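Local coordinates for protein nucleoside-diphosphate-sugar pyrophosphorylase (PDB 4EVW) that probably transfers a nucleotidyl group from a nucleoside triphosphate to a sugar phosphate, making a nucleoside-diphosphate sugar and releasing pyrophosphate, at residues H28-L32 with F33-V37; C232-P235 with D236-T239; S11-K15 with A16-Q20. The protein carries 1 engineered substitution. All blocks are in the same frame, centred on the assembly; numbering follows the deposited sequence.

Contact 1 of 3, residues H28-L32 with F33-V37; sequences HGQTL and FEHSV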
loop_
_atom_site.group_PDB
_atom_site.type_symbol
_atom_site.label_atom_id
_atom_site.label_comp_id
_atom_site.label_asym_id
_atom_site.label_seq_id
_atom_site.Cartn_x
_atom_site.Cartn_y
_atom_site.Cartn_z
ATOM N N HIS A 28 10.538 17.546 9.935
ATOM C CA HIS A 28 11.912 17.673 9.473
ATOM C C HIS A 28 12.073 18.329 8.105
ATOM O O HIS A 28 12.945 17.944 7.323
ATOM C CB HIS A 28 12.560 16.293 9.470
ATOM C CG HIS A 28 12.420 15.569 10.773
ATOM N ND1 HIS A 28 12.865 16.095 11.965
ATOM C CD2 HIS A 28 11.874 14.367 11.072
ATOM C CE1 HIS A 28 12.599 15.250 12.945
ATOM N NE2 HIS A 28 11.998 14.193 12.430
ATOM N N GLY A 29 11.228 19.313 7.812
ATOM C CA GLY A 29 11.341 20.024 6.551
ATOM C C GLY A 29 10.469 19.605 5.384
ATOM O O GLY A 29 10.508 20.247 4.333
ATOM N N GLN A 30 9.689 18.540 5.539
ATOM C CA GLN A 30 8.825 18.106 4.450
ATOM C C GLN A 30 7.585 17.360 4.933
ATOM O O GLN A 30 7.546 16.858 6.057
ATOM C CB GLN A 30 9.618 17.246 3.457
ATOM C CG GLN A 30 10.217 15.981 4.035
ATOM C CD GLN A 30 11.105 15.254 3.037
ATOM O OE1 GLN A 30 11.546 14.133 3.285
ATOM N NE2 GLN A 30 11.373 15.895 1.904
ATOM N N THR A 31 6.572 17.299 4.073
ATOM C CA THR A 31 5.317 16.639 4.400
ATOM C C THR A 31 5.459 15.132 4.529
ATOM O O THR A 31 6.371 14.532 3.961
ATOM C CB THR A 31 4.239 16.932 3.339
ATOM O OG1 THR A 31 4.672 16.436 2.064
ATOM C CG2 THR A 31 3.987 18.436 3.242
ATOM N N LEU A 32 4.556 14.516 5.281
ATOM C CA LEU A 32 4.609 13.075 5.445
ATOM C C LEU A 32 4.437 12.433 4.065
ATOM O O LEU A 32 4.994 11.368 3.798
ATOM C CB LEU A 32 3.530 12.612 6.435
ATOM C CG LEU A 32 3.714 13.185 7.852
ATOM C CD1 LEU A 32 2.731 12.527 8.815
ATOM C CD2 LEU A 32 5.139 12.941 8.325
ATOM N N PHE A 33 3.693 13.098 3.180
ATOM C CA PHE A 33 3.499 12.591 1.820
ATOM C C PHE A 33 4.865 12.428 1.162
ATOM O O PHE A 33 5.165 11.394 0.566
ATOM C CB PHE A 33 2.664 13.568 0.988
ATOM C CG PHE A 33 2.600 13.218 -0.477
ATOM C CD1 PHE A 33 1.730 12.235 -0.940
ATOM C CD2 PHE A 33 3.411 13.878 -1.395
ATOM C CE1 PHE A 33 1.670 11.920 -2.297
ATOM C CE2 PHE A 33 3.358 13.565 -2.752
ATOM C CZ PHE A 33 2.484 12.586 -3.204
ATOM N N GLU A 34 5.694 13.461 1.281
ATOM C CA GLU A 34 7.030 13.442 0.694
ATOM C C GLU A 34 7.937 12.399 1.340
ATOM O O GLU A 34 8.694 11.714 0.650
ATOM C CB GLU A 34 7.663 14.830 0.799
ATOM C CG GLU A 34 6.997 15.873 -0.091
ATOM C CD GLU A 34 7.348 17.289 0.326
ATOM O OE1 GLU A 34 6.688 17.824 1.243
ATOM O OE2 GLU A 34 8.295 17.860 -0.254
ATOM N N HIS A 35 7.875 12.289 2.665
ATOM C CA HIS A 35 8.683 11.300 3.373
ATOM C C HIS A 35 8.359 9.901 2.855
ATOM O O HIS A 35 9.249 9.075 2.662
ATOM C CB HIS A 35 8.393 11.325 4.872
ATOM C CG HIS A 35 9.079 12.433 5.607
ATOM N ND1 HIS A 35 10.448 12.507 5.730
ATOM C CD2 HIS A 35 8.581 13.491 6.289
ATOM C CE1 HIS A 35 10.767 13.562 6.459
ATOM N NE2 HIS A 35 9.651 14.176 6.810
ATOM N N SER A 36 7.076 9.637 2.643
ATOM C CA SER A 36 6.664 8.325 2.167
ATOM C C SER A 36 7.007 8.069 0.704
ATOM O O SER A 36 7.585 7.034 0.375
ATOM C CB SER A 36 5.162 8.121 2.382
ATOM O OG SER A 36 4.742 6.893 1.809
ATOM N N VAL A 37 6.665 9.005 -0.174
ATOM C CA VAL A 37 6.940 8.820 -1.593
ATOM C C VAL A 37 8.435 8.811 -1.892
ATOM O O VAL A 37 8.878 8.139 -2.822
ATOM C CB VAL A 37 6.230 9.900 -2.444
ATOM C CG1 VAL A 37 6.541 9.704 -3.923
ATOM C CG2 VAL A 37 4.728 9.808 -2.218
HETATM O O HOH W 1 12.680 11.842 3.648
#
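Gln30 lays its aliphatic stem over one face of the His35 imidazole. Gln30 CG sits 3.5 Å from the centroid of the His35 ring, 19° off the normal, a CH-pi contact. The Gln30 amide stands nearly upright on the ring, the two planes 85° apart. Gln30 CG lies between the backbone N and the carbonyl carbon (chi1 61°), and the chain then runs extended across the imidazole. A water links the two polar ends: it donates to Gln30 OE1 at 2.6 Å and also bonds His35 ND1. His35 NE2 is bonded to Ala27 O.

Thr31 is the N-cap of helix 32-37, and with Glu34 it forms a capping box. Glu34 N gives its hydrogen to Thr31 OG1 at 3.2 Å. In return Glu34 OE1 takes two bonds. Thr31 OG1 donates to the anti lone pair of Glu34 OE1 at 2.6 Å, and Thr31 N reaches Glu34 OE1 at 2.9 Å from above the carboxylate plane. The double grip fixes the carboxylate against the strand end. Lys66 adds a long, weak ion pair to Glu34 OE1. Leu32 CD2 touches His35 CD2 at 4.0 Å.

Contact 2 of 3, residues C232-P235 with D236-T239; sequences CGVP and DEYT
Glu237 reaches back from the first turn of helix 235-243 to the backbone of the loop before it. Val234 is the N-cap residue of this helix, and Pro235 occupies the first helical position.

The hydrogen bonds fall into two sets. In the first, Glu237 OE1 accepts from Gly233 N at 2.7 Å, the N-H meeting it nearly along the C-O bond direction. Val234 N adds a weak bond to the same oxygen. An extended chain beyond CG carries the carboxylate that far. The second set is made by carbonyls of the N-cap and the first helical residue. Val234 O takes a bond from Tyr238 N at 3.1 Å and a weak, bent one from Glu237 N. Pro235 O receives two bonds from Thr239. Thr239 N meets Pro235 O in the carbonyl plane at 2.9 Å, while Thr239 OG1 sits above that plane.

Apolar packing backs up the polar grip. Val234 CG2 lies against the stem of Glu237, 3.5 Å from Glu237 CD. The two side chains run at a slant to each other. Pro235 and Val234 also touch Arg12 on helix 11-15.

The remaining contact is between sulfur and ring. Tyr238 OH bonds Glu26 O, at the far end of the side chain from the sulfur. Cys232 SG stands at the edge of the Tyr238 ring, 5.4 Å from its centroid, and comes to 3.6 Å from Tyr238 CA.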
loop_
_atom_site.group_PDB
_atom_site.type_symbol
_atom_site.label_atom_id
_atom_site.label_comp_id
_atom_site.label_asym_id
_atom_site.label_seq_id
_atom_site.Cartn_x
_atom_site.Cartn_y
_atom_site.Cartn_z
ATOM N N CYS A 232 4.328 5.797 10.536
ATOM C CA CYS A 232 3.876 7.109 10.972
ATOM C C CYS A 232 2.384 7.195 10.653
ATOM O O CYS A 232 1.932 8.137 10.006
ATOM C CB CYS A 232 4.655 8.173 10.200
ATOM S SG CYS A 232 4.722 9.785 10.987
ATOM N N GLY A 233 1.631 6.199 11.115
ATOM C CA GLY A 233 0.208 6.145 10.826
ATOM C C GLY A 233 -0.770 6.540 11.919
ATOM O O GLY A 233 -1.969 6.640 11.656
ATOM N N VAL A 234 -0.278 6.732 13.138
ATOM C CA VAL A 234 -1.130 7.159 14.245
ATOM C C VAL A 234 -0.443 8.366 14.882
ATOM O O VAL A 234 0.773 8.533 14.757
ATOM C CB VAL A 234 -1.347 6.029 15.287
ATOM C CG1 VAL A 234 -2.039 4.842 14.622
ATOM C CG2 VAL A 234 -0.027 5.605 15.900
ATOM N N PRO A 235 -1.209 9.239 15.556
ATOM C CA PRO A 235 -0.643 10.433 16.195
ATOM C C PRO A 235 0.627 10.221 17.024
ATOM O O PRO A 235 1.584 10.980 16.894
ATOM C CB PRO A 235 -1.804 10.952 17.039
ATOM C CG PRO A 235 -2.993 10.589 16.210
ATOM C CD PRO A 235 -2.668 9.177 15.759
ATOM N N ASP A 236 0.635 9.201 17.875
ATOM C CA ASP A 236 1.798 8.935 18.713
ATOM C C ASP A 236 3.055 8.654 17.887
ATOM O O ASP A 236 4.152 9.075 18.259
ATOM C CB ASP A 236 1.505 7.773 19.664
ATOM C CG ASP A 236 0.598 8.183 20.818
ATOM O OD1 ASP A 236 0.083 9.321 20.797
ATOM O OD2 ASP A 236 0.399 7.370 21.744
ATOM N N GLU A 237 2.895 7.954 16.765
ATOM C CA GLU A 237 4.034 7.655 15.896
ATOM C C GLU A 237 4.536 8.931 15.226
ATOM O O GLU A 237 5.736 9.099 15.015
ATOM C CB GLU A 237 3.643 6.628 14.829
ATOM C CG GLU A 237 3.477 5.218 15.366
ATOM C CD GLU A 237 2.858 4.284 14.350
ATOM O OE1 GLU A 237 2.451 4.764 13.272
ATOM O OE2 GLU A 237 2.767 3.072 14.632
ATOM N N TYR A 238 3.615 9.828 14.883
ATOM C CA TYR A 238 3.988 11.094 14.259
ATOM C C TYR A 238 4.786 11.917 15.271
ATOM O O TYR A 238 5.779 12.565 14.925
ATOM C CB TYR A 238 2.730 11.853 13.807
ATOM C CG TYR A 238 2.975 13.271 13.341
ATOM C CD1 TYR A 238 3.845 13.547 12.282
ATOM C CD2 TYR A 238 2.332 14.344 13.961
ATOM C CE1 TYR A 238 4.067 14.860 11.856
ATOM C CE2 TYR A 238 2.546 15.652 13.543
ATOM C CZ TYR A 238 3.412 15.906 12.494
ATOM O OH TYR A 238 3.614 17.206 12.092
ATOM N N THR A 239 4.349 11.886 16.527
ATOM C CA THR A 239 5.039 12.606 17.592
ATOM C C THR A 239 6.441 12.023 17.756
ATOM O O THR A 239 7.419 12.764 17.865
ATOM C CB THR A 239 4.275 12.484 18.929
ATOM O OG1 THR A 239 3.008 13.144 18.813
ATOM C CG2 THR A 239 5.065 13.117 20.066
#

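Contact 3 of 3, residues S11-K15 with A16-Q20; sequences SRFFK and AGYTQ
Phe14 O accepts the shortest polar bond here, from Gly17 N at 2.9 Å. The donor stands well above the carbonyl plane, 62° out of it. Phe13 O takes a straighter bond from Tyr18 N at 3.0 Å, with an N-H...O angle of 162°. One residue earlier, Arg12 O takes a bond from Ala16 N at 3.0 Å. Ala16 CB rests on the same carbonyl, 3.4 Å from Arg12 O.

Side chains follow the backbone round the turn. The Phe13 and Tyr18 rings meet obliquely, their planes 50° apart. The touch is made by Phe13 CD1 and Tyr18 CD2, 3.8 Å from each other. Tyr18 CD2 also brings a ring edge to Phe13 O. Both side chains carry CG beside the backbone N, anti to the carbonyl carbon. Tyr18 then meets the Tyr238 ring, and Phe13 packs on Pro235 and Tyr238 of helix 235-243.

Tyr18 O lies in the plane of the Phe14 ring, at its edge, 3.4 Å from Phe14 CD1. The same oxygen receives a nearly linear CA-H...O contact from Phe14 CA.

Gly17 has positive phi, and the two bonds from Gly17 N and Tyr18 N run back into the last turn. This is a Schellman motif, which ends helix 11-15 and turns the chain into the loop that follows.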
loop_
_atom_site.group_PDB
_atom_site.type_symbol
_atom_site.label_atom_id
_atom_site.label_comp_id
_atom_site.label_asym_id
_atom_site.label_seq_id
_atom_site.Cartn_x
_atom_site.Cartn_y
_atom_site.Cartn_z
ATOM N N SER A 11 -9.042 10.296 10.773
ATOM C CA SER A 11 -9.822 10.423 12.005
ATOM C C SER A 11 -9.053 10.487 13.321
ATOM O O SER A 11 -9.369 11.321 14.173
ATOM C CB SER A 11 -10.879 9.317 12.072
ATOM O OG SER A 11 -11.909 9.569 11.130
ATOM N N ARG A 12 -8.063 9.615 13.513
ATOM C CA ARG A 12 -7.288 9.645 14.754
ATOM C C ARG A 12 -6.507 10.952 14.876
ATOM O O ARG A 12 -6.332 11.484 15.975
ATOM C CB ARG A 12 -6.313 8.469 14.830
ATOM C CG ARG A 12 -6.888 7.189 15.415
ATOM C CD ARG A 12 -5.945 6.638 16.476
ATOM N NE ARG A 12 -5.743 5.199 16.354
ATOM C CZ ARG A 12 -4.911 4.495 17.119
ATOM N NH1 ARG A 12 -4.204 5.098 18.064
ATOM N NH2 ARG A 12 -4.784 3.188 16.934
ATOM N N PHE A 13 -6.026 11.459 13.746
ATOM C CA PHE A 13 -5.283 12.711 13.748
ATOM C C PHE A 13 -6.238 13.876 13.997
ATOM O O PHE A 13 -5.874 14.842 14.665
ATOM C CB PHE A 13 -4.523 12.881 12.431
ATOM C CG PHE A 13 -3.244 12.083 12.374
ATOM C CD1 PHE A 13 -2.022 12.667 12.705
ATOM C CD2 PHE A 13 -3.268 10.737 12.027
ATOM C CE1 PHE A 13 -0.843 11.922 12.692
ATOM C CE2 PHE A 13 -2.092 9.981 12.013
ATOM C CZ PHE A 13 -0.880 10.576 12.345
ATOM N N PHE A 14 -7.459 13.784 13.474
ATOM C CA PHE A 14 -8.449 14.836 13.712
ATOM C C PHE A 14 -8.710 14.917 15.216
ATOM O O PHE A 14 -8.671 15.996 15.812
ATOM C CB PHE A 14 -9.766 14.543 12.981
ATOM C CG PHE A 14 -9.680 14.676 11.489
ATOM C CD1 PHE A 14 -8.777 15.560 10.907
ATOM C CD2 PHE A 14 -10.522 13.939 10.662
ATOM C CE1 PHE A 14 -8.711 15.714 9.533
ATOM C CE2 PHE A 14 -10.463 14.088 9.275
ATOM C CZ PHE A 14 -9.554 14.977 8.710
ATOM N N LYS A 15 -8.964 13.768 15.835
ATOM C CA LYS A 15 -9.215 13.737 17.267
ATOM C C LYS A 15 -7.999 14.238 18.046
ATOM O O LYS A 15 -8.143 14.864 19.097
ATOM C CB LYS A 15 -9.559 12.320 17.733
ATOM C CG LYS A 15 -9.840 12.236 19.228
ATOM C CD LYS A 15 -9.322 10.940 19.803
ATOM C CE LYS A 15 -10.435 9.990 20.178
ATOM N NZ LYS A 15 -10.964 10.262 21.542
ATOM N N ALA A 16 -6.801 13.973 17.531
ATOM C CA ALA A 16 -5.581 14.408 18.205
ATOM C C ALA A 16 -5.391 15.921 18.106
ATOM O O ALA A 16 -4.507 16.485 18.752
ATOM C CB ALA A 16 -4.360 13.678 17.626
ATOM N N GLY A 17 -6.206 16.576 17.286
ATOM C CA GLY A 17 -6.114 18.022 17.174
ATOM C C GLY A 17 -5.589 18.612 15.881
ATOM O O GLY A 17 -5.422 19.828 15.781
ATOM N N TYR A 18 -5.324 17.774 14.887
ATOM C CA TYR A 18 -4.829 18.270 13.613
ATOM C C TYR A 18 -6.021 18.536 12.709
ATOM O O TYR A 18 -6.970 17.756 12.682
ATOM C CB TYR A 18 -3.887 17.237 12.993
ATOM C CG TYR A 18 -2.708 16.914 13.883
ATOM C CD1 TYR A 18 -1.604 17.765 13.946
ATOM C CD2 TYR A 18 -2.708 15.778 14.689
ATOM C CE1 TYR A 18 -0.532 17.492 14.789
ATOM C CE2 TYR A 18 -1.639 15.497 15.540
ATOM C CZ TYR A 18 -0.555 16.360 15.582
ATOM O OH TYR A 18 0.507 16.098 16.419
ATOM N N THR A 19 -5.980 19.643 11.978
ATOM C CA THR A 19 -7.078 19.992 11.091
ATOM C C THR A 19 -6.770 19.662 9.630
ATOM O O THR A 19 -7.662 19.675 8.784
ATOM C CB THR A 19 -7.446 21.488 11.241
ATOM O OG1 THR A 19 -6.278 22.295 11.045
ATOM C CG2 THR A 19 -7.995 21.751 12.646
ATOM N N GLN A 20 -5.509 19.348 9.343
ATOM C CA GLN A 20 -5.089 18.984 7.988
ATOM C C GLN A 20 -5.016 17.465 7.858
ATOM O O GLN A 20 -4.781 16.772 8.842
ATOM C CB GLN A 20 -3.683 19.522 7.695
ATOM C CG GLN A 20 -3.537 21.019 7.611
ATOM C CD GLN A 20 -2.117 21.411 7.250
ATOM O OE1 GLN A 20 -1.221 21.393 8.096
ATOM N NE2 GLN A 20 -1.898 21.742 5.983
#

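How the contacts relate
Contact 1 is the most buried of the three, contact 2 is partly buried and contact 3 lies on the surface. The first two are helix beginnings and the third is a helix end. Contact 1 starts its helix with a side-chain capping box. Contact 2 has a glutamate bonded to the preceding loop instead. Contact 3 stops its helix with backbone bonds and a glycine, and adds aromatic packing. Contact 2 sits between the others. Leu32 CD1 of contact 1 packs on Tyr238 and Cys232, and Phe13 of contact 3 packs on Gly233, Val234 and Pro235. Contacts 1 and 3 do not touch, their nearest atoms being about 5 Å apart.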